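Lectin 2 (Agrocybe aegerita, PDB 4TQJ) recognises and binds specifically the non-reducing terminal N-acetylglucosamine of sugar chains. Local coordinates at residues G17-V22 / F341-T346; V22-D27 / V395-N400; F301-V306 / F327-G332; K337-V342 / G387-E392; E358-V363 / L378-S383. The protein carries 1 engineered substitution. All blocks are in the same frame, centred on the assembly; numbering follows the deposited sequence.

Interaction 1: residues G17-V22 / F341-T346; sequences GFADIV and FVVDLT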
# COMPACT_ATOMS: atom_id res chain seq x y z
N GLY A 17 4.29 9.03 1.60
CA GLY A 17 3.76 7.69 1.75
C GLY A 17 3.54 7.25 3.19
O GLY A 17 3.56 8.06 4.13
N PHE A 18 3.33 5.96 3.37
CA PHE A 18 3.06 5.43 4.70
C PHE A 18 4.13 4.41 5.03
O PHE A 18 3.96 3.21 4.80
CB PHE A 18 1.67 4.82 4.76
CG PHE A 18 0.59 5.72 4.23
CD1 PHE A 18 -0.21 6.46 5.10
CD2 PHE A 18 0.38 5.85 2.87
CE1 PHE A 18 -1.20 7.30 4.62
CE2 PHE A 18 -0.61 6.70 2.38
CZ PHE A 18 -1.39 7.42 3.26
N ALA A 19 5.27 4.89 5.55
CA ALA A 19 6.37 3.96 5.81
C ALA A 19 5.98 2.82 6.75
O ALA A 19 5.30 3.03 7.75
CB ALA A 19 7.62 4.71 6.34
N ASP A 20 6.43 1.61 6.42
CA ASP A 20 6.27 0.45 7.29
C ASP A 20 7.54 0.17 8.10
O ASP A 20 8.62 0.59 7.72
CB ASP A 20 5.93 -0.79 6.46
CG ASP A 20 4.77 -0.57 5.52
OD1 ASP A 20 3.63 -0.43 6.00
OD2 ASP A 20 4.99 -0.53 4.29
N ILE A 21 7.41 -0.56 9.20
CA ILE A 21 8.57 -0.97 9.99
C ILE A 21 8.97 -2.37 9.57
O ILE A 21 8.12 -3.25 9.50
CB ILE A 21 8.24 -1.06 11.49
CG1 ILE A 21 7.74 0.29 12.01
CG2 ILE A 21 9.48 -1.52 12.28
CD1 ILE A 21 7.20 0.20 13.40
N VAL A 22 10.24 -2.56 9.28
CA VAL A 22 10.75 -3.91 9.03
C VAL A 22 11.87 -4.17 10.02
O VAL A 22 12.87 -3.45 10.05
CB VAL A 22 11.21 -4.08 7.57
CG1 VAL A 22 11.92 -5.42 7.37
CG2 VAL A 22 10.02 -3.94 6.62
N PHE A 341 13.93 7.73 13.45
CA PHE A 341 13.71 7.87 12.02
C PHE A 341 12.93 9.14 11.73
O PHE A 341 12.11 9.59 12.53
CB PHE A 341 12.92 6.67 11.46
CG PHE A 341 13.41 5.32 11.94
CD1 PHE A 341 14.25 4.56 11.15
CD2 PHE A 341 13.02 4.82 13.18
CE1 PHE A 341 14.69 3.31 11.59
CE2 PHE A 341 13.47 3.58 13.62
CZ PHE A 341 14.29 2.82 12.81
N VAL A 342 13.19 9.69 10.56
CA VAL A 342 12.45 10.85 10.06
C VAL A 342 11.89 10.46 8.70
O VAL A 342 12.61 10.46 7.69
CB VAL A 342 13.35 12.09 9.97
CG1 VAL A 342 12.52 13.31 9.57
CG2 VAL A 342 14.10 12.32 11.30
N VAL A 343 10.61 10.09 8.67
CA VAL A 343 9.96 9.55 7.48
C VAL A 343 8.47 9.88 7.47
O VAL A 343 7.88 10.06 8.52
CB VAL A 343 10.10 7.99 7.38
CG1 VAL A 343 11.55 7.57 7.14
CG2 VAL A 343 9.53 7.32 8.61
N ASP A 344 7.86 9.95 6.29
CA ASP A 344 6.43 10.18 6.20
C ASP A 344 5.70 8.90 6.59
O ASP A 344 5.91 7.84 6.00
CB ASP A 344 6.05 10.61 4.77
CG ASP A 344 4.64 11.15 4.67
OD1 ASP A 344 4.07 11.49 5.74
OD2 ASP A 344 4.11 11.24 3.53
N LEU A 345 4.86 9.01 7.61
CA LEU A 345 4.02 7.90 8.04
C LEU A 345 2.57 8.10 7.62
O LEU A 345 1.74 7.20 7.80
CB LEU A 345 4.07 7.76 9.56
CG LEU A 345 5.42 7.44 10.17
CD1 LEU A 345 5.37 7.62 11.71
CD2 LEU A 345 5.82 6.04 9.77
N THR A 346 2.26 9.28 7.07
CA THR A 346 0.86 9.69 6.93
C THR A 346 0.42 10.14 5.54
O THR A 346 -0.70 10.63 5.39
CB THR A 346 0.53 10.84 7.90
OG1 THR A 346 1.16 12.04 7.45
CG2 THR A 346 0.99 10.51 9.30

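Interaction 2: residues V22-D27 / V395-N400; sequences VGFGLD and VCWMAN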
# COMPACT_ATOMS: atom_id res chain seq x y z
N VAL A 22 10.24 -2.56 9.28
CA VAL A 22 10.75 -3.91 9.03
C VAL A 22 11.87 -4.17 10.02
O VAL A 22 12.87 -3.45 10.05
CB VAL A 22 11.21 -4.08 7.57
CG1 VAL A 22 11.92 -5.42 7.37
CG2 VAL A 22 10.02 -3.94 6.62
N GLY A 23 11.67 -5.18 10.86
CA GLY A 23 12.66 -5.51 11.86
C GLY A 23 13.25 -6.89 11.63
O GLY A 23 12.51 -7.87 11.47
N PHE A 24 14.57 -6.97 11.60
CA PHE A 24 15.23 -8.27 11.66
C PHE A 24 15.49 -8.56 13.13
O PHE A 24 16.53 -8.20 13.67
CB PHE A 24 16.52 -8.27 10.86
CG PHE A 24 16.31 -8.10 9.38
CD1 PHE A 24 16.18 -9.22 8.55
CD2 PHE A 24 16.19 -6.84 8.83
CE1 PHE A 24 15.98 -9.06 7.19
CE2 PHE A 24 15.98 -6.67 7.48
CZ PHE A 24 15.87 -7.78 6.65
N GLY A 25 14.51 -9.18 13.78
CA GLY A 25 14.58 -9.42 15.21
C GLY A 25 15.40 -10.66 15.51
O GLY A 25 15.99 -11.25 14.61
N LEU A 26 15.43 -11.05 16.78
CA LEU A 26 16.23 -12.19 17.21
C LEU A 26 15.70 -13.51 16.64
O LEU A 26 16.47 -14.43 16.39
CB LEU A 26 16.26 -12.27 18.73
CG LEU A 26 16.89 -11.06 19.43
CD1 LEU A 26 16.68 -11.14 20.95
CD2 LEU A 26 18.38 -10.95 19.05
N ASP A 27 14.39 -13.60 16.45
CA ASP A 27 13.77 -14.87 16.06
C ASP A 27 13.25 -14.85 14.63
O ASP A 27 12.59 -15.80 14.18
CB ASP A 27 12.64 -15.24 17.03
CG ASP A 27 13.10 -15.30 18.49
OD1 ASP A 27 14.25 -15.69 18.77
OD2 ASP A 27 12.28 -14.96 19.36
N VAL A 395 18.46 -5.68 13.34
CA VAL A 395 18.46 -4.56 12.41
C VAL A 395 17.01 -4.11 12.24
O VAL A 395 16.11 -4.95 12.11
CB VAL A 395 18.98 -5.00 11.02
CG1 VAL A 395 19.08 -3.79 10.08
CG2 VAL A 395 20.30 -5.71 11.15
N CYS A 396 16.78 -2.81 12.28
CA CYS A 396 15.45 -2.28 11.98
C CYS A 396 15.54 -1.20 10.93
O CYS A 396 16.43 -0.35 10.97
CB CYS A 396 14.81 -1.65 13.21
SG CYS A 396 14.30 -2.80 14.41
N TRP A 397 14.58 -1.21 10.02
CA TRP A 397 14.51 -0.22 8.98
C TRP A 397 13.07 0.27 8.86
O TRP A 397 12.13 -0.47 9.18
CB TRP A 397 14.88 -0.83 7.63
CG TRP A 397 16.25 -1.46 7.48
CD1 TRP A 397 16.51 -2.77 7.14
CD2 TRP A 397 17.53 -0.81 7.57
NE1 TRP A 397 17.86 -2.97 7.04
CE2 TRP A 397 18.51 -1.79 7.30
CE3 TRP A 397 17.93 0.49 7.86
CZ2 TRP A 397 19.87 -1.50 7.32
CZ3 TRP A 397 19.29 0.78 7.89
CH2 TRP A 397 20.24 -0.21 7.62
N MET A 398 12.90 1.49 8.38
CA MET A 398 11.62 1.88 7.80
C MET A 398 11.71 1.57 6.30
O MET A 398 12.78 1.70 5.71
CB MET A 398 11.34 3.37 8.02
CG MET A 398 11.32 3.79 9.50
SD MET A 398 10.11 2.90 10.51
CE MET A 398 8.57 3.27 9.67
N ALA A 399 10.60 1.15 5.70
CA ALA A 399 10.54 0.86 4.27
C ALA A 399 9.09 0.90 3.79
O ALA A 399 8.18 0.67 4.56
CB ALA A 399 11.15 -0.49 3.96
N ASN A 400 8.88 1.20 2.51
CA ASN A 400 7.54 1.11 1.93
C ASN A 400 7.36 -0.26 1.30
O ASN A 400 7.83 -0.54 0.19
CB ASN A 400 7.30 2.23 0.92
CG ASN A 400 7.62 3.61 1.47
OD1 ASN A 400 8.76 4.07 1.38
ND2 ASN A 400 6.63 4.26 2.06

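Interaction 3: residues F301-V306 / F327-G332; sequences FGNAGV and FGVQQG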
# COMPACT_ATOMS: atom_id res chain seq x y z
N PHE A 301 18.43 15.65 16.18
CA PHE A 301 18.02 15.25 17.52
C PHE A 301 19.10 15.73 18.48
O PHE A 301 20.12 15.07 18.68
CB PHE A 301 17.81 13.74 17.60
CG PHE A 301 16.61 13.26 16.80
CD1 PHE A 301 15.38 13.06 17.40
CD2 PHE A 301 16.72 13.03 15.43
CE1 PHE A 301 14.26 12.65 16.66
CE2 PHE A 301 15.61 12.61 14.67
CZ PHE A 301 14.39 12.41 15.29
N GLY A 302 18.88 16.91 19.05
CA GLY A 302 19.85 17.54 19.93
C GLY A 302 19.67 17.14 21.38
O GLY A 302 19.17 16.05 21.67
N ASN A 303 20.06 18.02 22.29
CA ASN A 303 19.99 17.73 23.71
C ASN A 303 18.58 17.90 24.27
O ASN A 303 18.05 17.00 24.90
CB ASN A 303 20.98 18.62 24.49
CG ASN A 303 22.42 18.28 24.18
OD1 ASN A 303 22.81 17.12 24.23
ND2 ASN A 303 23.22 19.30 23.85
N ALA A 304 17.98 19.05 24.02
CA ALA A 304 16.67 19.36 24.59
C ALA A 304 15.53 18.75 23.77
O ALA A 304 14.40 18.71 24.23
CB ALA A 304 16.48 20.86 24.71
N GLY A 305 15.83 18.30 22.56
CA GLY A 305 14.79 17.77 21.70
C GLY A 305 15.23 17.95 20.27
O GLY A 305 16.43 18.07 19.99
N VAL A 306 14.25 18.00 19.37
CA VAL A 306 14.52 17.99 17.94
C VAL A 306 14.57 19.40 17.38
O VAL A 306 13.66 20.19 17.63
CB VAL A 306 13.42 17.22 17.19
CG1 VAL A 306 13.77 17.14 15.72
CG2 VAL A 306 13.25 15.81 17.80
N PHE A 327 12.68 13.10 22.32
CA PHE A 327 13.58 12.31 21.48
C PHE A 327 15.02 12.78 21.55
O PHE A 327 15.83 12.47 20.67
CB PHE A 327 13.11 12.32 20.02
CG PHE A 327 11.78 11.68 19.81
CD1 PHE A 327 11.64 10.31 19.93
CD2 PHE A 327 10.66 12.44 19.52
CE1 PHE A 327 10.42 9.71 19.73
CE2 PHE A 327 9.44 11.85 19.34
CZ PHE A 327 9.33 10.48 19.44
N GLY A 328 15.34 13.53 22.60
CA GLY A 328 16.68 14.08 22.73
C GLY A 328 17.48 13.48 23.85
O GLY A 328 17.00 12.62 24.61
N VAL A 329 18.72 13.95 23.99
CA VAL A 329 19.62 13.44 25.02
C VAL A 329 19.06 13.67 26.43
O VAL A 329 19.21 12.83 27.31
CB VAL A 329 21.03 14.06 24.91
CG1 VAL A 329 21.96 13.50 25.99
CG2 VAL A 329 21.62 13.83 23.51
N GLN A 330 18.45 14.82 26.65
CA GLN A 330 17.87 15.14 27.96
C GLN A 330 16.84 14.09 28.38
O GLN A 330 16.81 13.65 29.53
CB GLN A 330 17.25 16.52 27.91
CG GLN A 330 16.43 16.90 29.12
CD GLN A 330 15.77 18.23 28.92
OE1 GLN A 330 16.37 19.15 28.36
NE2 GLN A 330 14.53 18.34 29.34
N GLN A 331 16.00 13.68 27.43
CA GLN A 331 14.96 12.68 27.70
C GLN A 331 15.50 11.25 27.81
O GLN A 331 14.77 10.32 28.11
CB GLN A 331 13.84 12.77 26.65
CG GLN A 331 13.12 14.11 26.64
CD GLN A 331 13.83 15.16 25.82
OE1 GLN A 331 14.69 14.85 25.01
NE2 GLN A 331 13.48 16.43 26.04
N GLY A 332 16.80 11.07 27.59
CA GLY A 332 17.39 9.77 27.82
C GLY A 332 17.66 8.95 26.58
O GLY A 332 18.10 7.81 26.67

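Interaction 4: residues K337-V342 / G387-E392; sequences KHRRFV and GKWAPE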
# COMPACT_ATOMS: atom_id res chain seq x y z
N LYS A 337 21.32 2.45 21.97
CA LYS A 337 20.19 1.60 22.34
C LYS A 337 18.93 1.87 21.56
O LYS A 337 18.10 0.99 21.37
CB LYS A 337 19.86 1.77 23.83
CG LYS A 337 20.90 1.22 24.77
CD LYS A 337 20.36 1.19 26.19
CE LYS A 337 21.36 0.53 27.12
NZ LYS A 337 22.74 1.11 26.98
N HIS A 338 18.77 3.11 21.12
CA HIS A 338 17.49 3.52 20.57
C HIS A 338 17.60 3.85 19.08
O HIS A 338 18.69 4.16 18.58
CB HIS A 338 16.90 4.69 21.38
CG HIS A 338 16.94 4.46 22.86
ND1 HIS A 338 17.53 5.35 23.73
CD2 HIS A 338 16.47 3.45 23.62
CE1 HIS A 338 17.43 4.89 24.97
NE2 HIS A 338 16.79 3.73 24.93
N ARG A 339 16.49 3.73 18.38
CA ARG A 339 16.48 3.96 16.95
C ARG A 339 15.54 5.12 16.65
O ARG A 339 14.40 5.12 17.09
CB ARG A 339 16.03 2.71 16.20
CG ARG A 339 17.07 1.59 16.17
CD ARG A 339 16.57 0.40 15.35
NE ARG A 339 17.60 -0.63 15.20
CZ ARG A 339 17.74 -1.68 16.01
NH1 ARG A 339 16.90 -1.84 17.02
NH2 ARG A 339 18.70 -2.57 15.80
N ARG A 340 16.02 6.10 15.90
CA ARG A 340 15.15 7.19 15.48
C ARG A 340 15.10 7.35 13.96
O ARG A 340 16.10 7.10 13.27
CB ARG A 340 15.54 8.51 16.17
CG ARG A 340 15.13 8.54 17.66
CD ARG A 340 15.96 9.52 18.46
NE ARG A 340 17.31 9.00 18.69
CZ ARG A 340 18.25 9.65 19.36
NH1 ARG A 340 18.00 10.85 19.86
NH2 ARG A 340 19.45 9.10 19.53
N PHE A 341 13.93 7.73 13.45
CA PHE A 341 13.71 7.87 12.02
C PHE A 341 12.93 9.14 11.73
O PHE A 341 12.11 9.59 12.53
CB PHE A 341 12.92 6.67 11.46
CG PHE A 341 13.41 5.32 11.94
CD1 PHE A 341 14.25 4.56 11.15
CD2 PHE A 341 13.02 4.82 13.18
CE1 PHE A 341 14.69 3.31 11.59
CE2 PHE A 341 13.47 3.58 13.62
CZ PHE A 341 14.29 2.82 12.81
N VAL A 342 13.19 9.69 10.56
CA VAL A 342 12.45 10.85 10.06
C VAL A 342 11.89 10.46 8.70
O VAL A 342 12.61 10.46 7.69
CB VAL A 342 13.35 12.09 9.97
CG1 VAL A 342 12.52 13.31 9.57
CG2 VAL A 342 14.10 12.32 11.30
N GLY A 387 17.00 -5.28 25.51
CA GLY A 387 17.88 -6.03 24.64
C GLY A 387 17.19 -6.77 23.51
O GLY A 387 17.83 -7.20 22.54
N LYS A 388 15.87 -6.91 23.61
CA LYS A 388 15.08 -7.55 22.58
C LYS A 388 15.38 -6.97 21.20
O LYS A 388 15.38 -7.68 20.19
CB LYS A 388 13.60 -7.41 22.89
CG LYS A 388 12.71 -8.20 21.93
CD LYS A 388 11.25 -8.15 22.35
CE LYS A 388 10.41 -9.07 21.49
NZ LYS A 388 8.97 -8.96 21.87
N TRP A 389 15.66 -5.67 21.16
CA TRP A 389 16.03 -5.04 19.90
C TRP A 389 17.39 -4.37 19.95
O TRP A 389 17.57 -3.26 19.41
CB TRP A 389 14.93 -4.08 19.47
CG TRP A 389 13.72 -4.82 18.97
CD1 TRP A 389 12.58 -5.14 19.68
CD2 TRP A 389 13.54 -5.36 17.66
NE1 TRP A 389 11.71 -5.83 18.88
CE2 TRP A 389 12.27 -5.98 17.63
CE3 TRP A 389 14.32 -5.38 16.51
CZ2 TRP A 389 11.77 -6.61 16.49
CZ3 TRP A 389 13.83 -6.01 15.38
CH2 TRP A 389 12.56 -6.61 15.38
N ALA A 390 18.35 -5.03 20.57
CA ALA A 390 19.70 -4.51 20.65
C ALA A 390 20.27 -4.34 19.25
O ALA A 390 20.12 -5.22 18.42
CB ALA A 390 20.60 -5.43 21.47
N PRO A 391 20.91 -3.20 19.00
CA PRO A 391 21.58 -2.86 17.74
C PRO A 391 22.68 -3.85 17.39
O PRO A 391 23.00 -4.00 16.21
CB PRO A 391 22.17 -1.47 18.02
CG PRO A 391 21.22 -0.88 19.02
CD PRO A 391 20.82 -2.04 19.91
N GLU A 392 23.25 -4.53 18.38
CA GLU A 392 24.30 -5.51 18.11
C GLU A 392 23.78 -6.78 17.43
O GLU A 392 24.53 -7.46 16.72
CB GLU A 392 25.02 -5.90 19.41
CG GLU A 392 25.84 -4.79 20.02
CD GLU A 392 25.01 -3.80 20.81
OE1 GLU A 392 23.85 -4.11 21.16
OE2 GLU A 392 25.53 -2.69 21.09

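Interaction 5: residues E358-V363 / L378-S383; sequences EKETLV and LTNDFS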
# COMPACT_ATOMS: atom_id res chain seq x y z
N GLU A 358 13.19 3.00 25.02
CA GLU A 358 13.60 1.98 25.97
C GLU A 358 12.54 0.90 26.10
O GLU A 358 12.84 -0.29 26.02
CB GLU A 358 13.88 2.60 27.35
CG GLU A 358 14.55 1.65 28.33
CD GLU A 358 16.02 1.41 28.04
OE1 GLU A 358 16.53 1.90 27.01
OE2 GLU A 358 16.68 0.74 28.84
N LYS A 359 11.29 1.32 26.28
CA LYS A 359 10.18 0.39 26.52
C LYS A 359 8.98 0.68 25.61
O LYS A 359 8.01 -0.09 25.59
CB LYS A 359 9.73 0.49 27.98
CG LYS A 359 10.88 0.64 28.98
CD LYS A 359 11.92 -0.48 28.84
CE LYS A 359 11.56 -1.71 29.64
NZ LYS A 359 11.37 -1.41 31.09
N GLU A 360 9.05 1.79 24.88
CA GLU A 360 7.96 2.21 24.02
C GLU A 360 8.45 2.72 22.67
O GLU A 360 9.54 3.29 22.57
CB GLU A 360 7.16 3.33 24.68
CG GLU A 360 6.17 2.90 25.73
CD GLU A 360 5.29 4.06 26.16
OE1 GLU A 360 5.83 5.01 26.77
OE2 GLU A 360 4.07 4.03 25.88
N THR A 361 7.63 2.53 21.64
CA THR A 361 7.83 3.19 20.35
C THR A 361 6.93 4.42 20.28
O THR A 361 5.70 4.30 20.34
CB THR A 361 7.50 2.24 19.20
OG1 THR A 361 8.53 1.25 19.09
CG2 THR A 361 7.38 3.02 17.88
N LEU A 362 7.54 5.59 20.19
CA LEU A 362 6.80 6.85 20.21
C LEU A 362 6.81 7.53 18.86
O LEU A 362 7.70 7.30 18.03
CB LEU A 362 7.41 7.80 21.24
CG LEU A 362 7.56 7.27 22.66
CD1 LEU A 362 8.11 8.38 23.56
CD2 LEU A 362 6.23 6.77 23.17
N VAL A 363 5.84 8.40 18.64
CA VAL A 363 5.73 9.04 17.35
C VAL A 363 5.22 10.46 17.57
O VAL A 363 4.46 10.72 18.49
CB VAL A 363 4.78 8.23 16.42
CG1 VAL A 363 3.36 8.25 16.94
CG2 VAL A 363 4.81 8.75 14.99
N LEU A 378 2.76 4.74 20.35
CA LEU A 378 2.19 3.98 19.24
C LEU A 378 2.14 2.49 19.56
O LEU A 378 1.16 1.82 19.23
CB LEU A 378 2.99 4.26 17.96
CG LEU A 378 2.85 3.39 16.70
CD1 LEU A 378 1.48 3.53 16.05
CD2 LEU A 378 3.93 3.80 15.71
N THR A 379 3.20 1.96 20.19
CA THR A 379 3.24 0.54 20.58
C THR A 379 4.44 0.20 21.49
O THR A 379 5.46 0.88 21.47
CB THR A 379 3.26 -0.39 19.35
OG1 THR A 379 3.30 -1.76 19.78
CG2 THR A 379 4.46 -0.11 18.47
N ASN A 380 4.29 -0.85 22.30
CA ASN A 380 5.41 -1.36 23.10
C ASN A 380 6.41 -2.11 22.23
O ASN A 380 7.57 -2.26 22.59
CB ASN A 380 4.93 -2.31 24.21
CG ASN A 380 4.21 -1.59 25.33
OD1 ASN A 380 4.55 -0.46 25.68
ND2 ASN A 380 3.21 -2.25 25.90
N ASP A 381 5.95 -2.57 21.08
CA ASP A 381 6.78 -3.37 20.18
C ASP A 381 7.87 -2.53 19.51
O ASP A 381 7.74 -1.32 19.36
CB ASP A 381 5.90 -4.06 19.13
CG ASP A 381 4.74 -4.85 19.74
OD1 ASP A 381 4.98 -5.64 20.69
OD2 ASP A 381 3.59 -4.68 19.29
N PHE A 382 8.95 -3.21 19.12
CA PHE A 382 10.13 -2.62 18.47
C PHE A 382 11.05 -1.82 19.38
O PHE A 382 12.18 -1.51 19.00
CB PHE A 382 9.76 -1.82 17.21
CG PHE A 382 9.06 -2.63 16.16
CD1 PHE A 382 9.76 -3.57 15.42
CD2 PHE A 382 7.71 -2.48 15.94
CE1 PHE A 382 9.12 -4.33 14.46
CE2 PHE A 382 7.06 -3.24 14.99
CZ PHE A 382 7.77 -4.16 14.24
N SER A 383 10.58 -1.50 20.58
CA SER A 383 11.41 -0.81 21.57
C SER A 383 12.58 -1.69 22.02
O SER A 383 12.54 -2.91 21.91
CB SER A 383 10.58 -0.39 22.78
OG SER A 383 10.12 -1.53 23.48

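Interaction 1: residues G17-V22 / F341-T346
Asp344 grips the start of segment 17-22 with both its side chain and its backbone. Gly17 N donates to OD2 of Asp344 at 2.9 Å, coming from above the carboxylate plane, 37° out of it. Ala19 N gives a straighter bond to Asp344 O (3.1 Å, 169° at the hydrogen) that lies in the carbonyl plane. This is the tight part. Gly17 O is pressed against the same residue, only 3.0 Å from Asp344 O, two acceptors without a proton between them. Next to it, the methyl of Ala19 sits against CG2 of Val343 (4.0 Å) and CD2 of Leu345 (4.1 Å), and Met398 of the closing strand adds to this apolar patch.

The Phe18 side is looser and partly exposed. Its CG stands anti to the carbonyl carbon (chi1 -51°), and the ring meets the backbone of 345-346 obliquely, with CD1 3.4 Å from Leu345 O. Arg33 of the second subunit makes a cation-pi contact with this ring, which brings the loop to the dimer interface.

The other carboxylate oxygen of Asp344, OD1, takes Thr346 N in an Asx turn, while Gly349 N also donates to OD2. With Asp348 and Asp352 close to OD1, these backbone N-H groups, Gly17 among them, probably offset some of the negative charge gathered in this FG-GAP-like loop.

Interaction 2: residues V22-D27 / V395-N400
Val22 and Trp397 form a hydrogen-bonded antiparallel pair in which each N donates to the other's O, both bonds 2.8 Å long and running close to the C=O axis. Two residues on, Phe24 N reaches Val395 O at 2.6 Å; the return bond from Val395 N to Phe24 O is longer, 3.2 Å, and its donor is tilted out of the carbonyl plane. Between these rungs Gly23 faces Cys396 in a non-hydrogen-bonded pair, where Cys396 CA also makes a CA-H...O contact with Val22 O.

Strand 395-399, near the C-terminus, thus completes a blade whose other three strands, 20-25, 28-32 and 41-44, come from early in the chain. This is the "Velcro" closure of a beta-propeller.

The apolar contacts lie on the face carrying Val22, Phe24, Val395 and Trp397. Phe24 and Val395 stand side by side, CD2 4.0 Å from CB. The Phe24 and Trp397 rings meet edge against edge, CE2 to CD1, again at 4.0 Å, while Val395 CG1 rests on one face of the indole towards its rim. The indole NE1 is bound by Arg61 O on the innermost strand of the next blade. On the opposite face, SG of Cys396 lies 4.1 Å from Gly23 CA.

Interaction 3: residues F301-V306 / F327-G332
Gly302 O and Asn303 O receive successive amides of the facing loop: Val329 N at 3.2 Å, in the carbonyl plane and on a lone pair, and Gln330 N at 2.8 Å, tilted 17° from the plane. Neither segment is regular. Residues 302-305 form a tight loop, tied by Gly302 N to Gly305 O, and 329-332 make a type I turn. The CA atoms come nearest at Gly328 and Gly305, 4.3 Å apart, and Gly328 CA lies 3.3 Å from Gly302 O.

Gln331 joins the two loops by its side chain. A bend at chi2 (83°) turns CD back toward the facing loop, and there NE2 donates to Ala304 O (3.1 Å) from well above that carbonyl's plane, while OE1 accepts Gly328 N at 2.8 Å. Both ends of the amide are therefore used, which fixes its flip.

Deeper in, Phe327 CB sits at the edge of the Phe301 ring, in its plane and 3.5 Å from CD1; Val306 CG2 packs on the same CB. Phe327 O is taken by Arg340 NH1 of the next blade. At the outer end, Asn303 OD1 lies alongside the Val329 side chain and is bound by NE2 of His283.

The arrangement belongs to the FG-GAP-like repeat of a beta-propeller: Phe301-Gly302 at the turn between strands 297-301 and 306-309, covered by the connection that leads to the next blade.

Interaction 4: residues K337-V342 / G387-E392
At the seam of the propeller, where the connection from the outer strand 376-379 turns back to the closing strand 395-399, Arg339 reaches from the innermost strand of the neighbouring blade to Trp389. Its NH1 donates to Trp389 O at 2.9 Å. The bond is somewhat bent, 146° at the hydrogen, and the oxygen lies a little out of the guanidinium plane. CG is anti to the carbonyl carbon (chi1 -73°) and the chain then runs extended to NE, which gives the residue its reach.

The arginine uses its edge on the backbone and does not stack on the indole: guanidinium and ring planes stand 88° apart, and the two side chains cross at about a right angle. The part of the Trp389 side chain nearest to it is CB, 3.9 Å from NH1. The other terminal nitrogen, NH2, lies 3.5 Å from Pro391 CA and is hydrogen-bonded to Thr394 OG1, so both terminal nitrogens are bonded to the 389-394 connection. A looser touch at the surface, Lys337 CA against Pro391 CG at 4.3 Å, completes the contact. The loop itself is turned back by Ala390 N bonding to Gly387 O.

Strand 339-343 bonds to strand 352-356 through Arg339 and Phe356. Towards the closing strand, Arg339 and Trp389 both pack on Cys396, and the indole also meets the Phe382 ring.

Interaction 5: residues E358-V363 / L378-S383
The side chains of Glu360 and Asn380 cross at a slant, OD1 of Asn380 3.7 Å from CG of Glu360, with the carboxylate and amide planes 50° apart. The ring of Phe382 takes little part: its CB lies near Thr361 OG1 and the ring leads away.

These residues lie at one end of the hairpin of strands 361-364 and 376-379, the outer pair of a propeller blade, and a classic beta bulge sits there: Leu378 and Thr379 both face Thr361. Thr361 O accepts Leu378 N at 3.0 Å and, weakly, Thr379 N at 3.4 Å, while Thr361 N donates to Thr379 O at 2.7 Å, almost in line with the carbonyl.

Around the bulge, Leu378 CD2 lies against Thr361 CG2, and Leu378 CB lies 4.1 Å from Val363 CG1. Leu378 also packs on Val36 of the second subunit. Past the bulge the chain makes an ST turn, Asp381 N to Thr379 OG1, and then a type II turn over 380-383. Ser383 OG, which also bonds Ser385 OG, donates to Asn380 O across that turn.

The turn is tied back to the strand by the Thr361 hydroxyl: OG1, anti to the carbonyl carbon (chi1 -73°), donates to Asp381 O at 2.7 Å in the carbonyl plane.

Interactions 1, 2 and 4 lie at the seam where the propeller ring closes; interaction 5 adjoins it, and interaction 3 lies one blade boundary farther on, its centre about 24 Å from that of interaction 2. Interactions 1 and 2 share strand 20-25 and touch directly, Asp20 N lying 2.7 Å from Ala399 O. Interaction 4 is centred about 10 Å from the centres of interactions 2 and 5, and its His338 NE2 meets Glu358 OE1 of interaction 5 at 2.8 Å. Leu345 CD1 of interaction 1 lies 3.5 Å from Val363 CG2 of interaction 5. Interaction 3 connects through Phe301 CE2, 3.7 Å from Val342 CG2, and Phe327 CZ, 3.8 Å from Leu362 CB. Interactions 1 and 5 also border the second subunit.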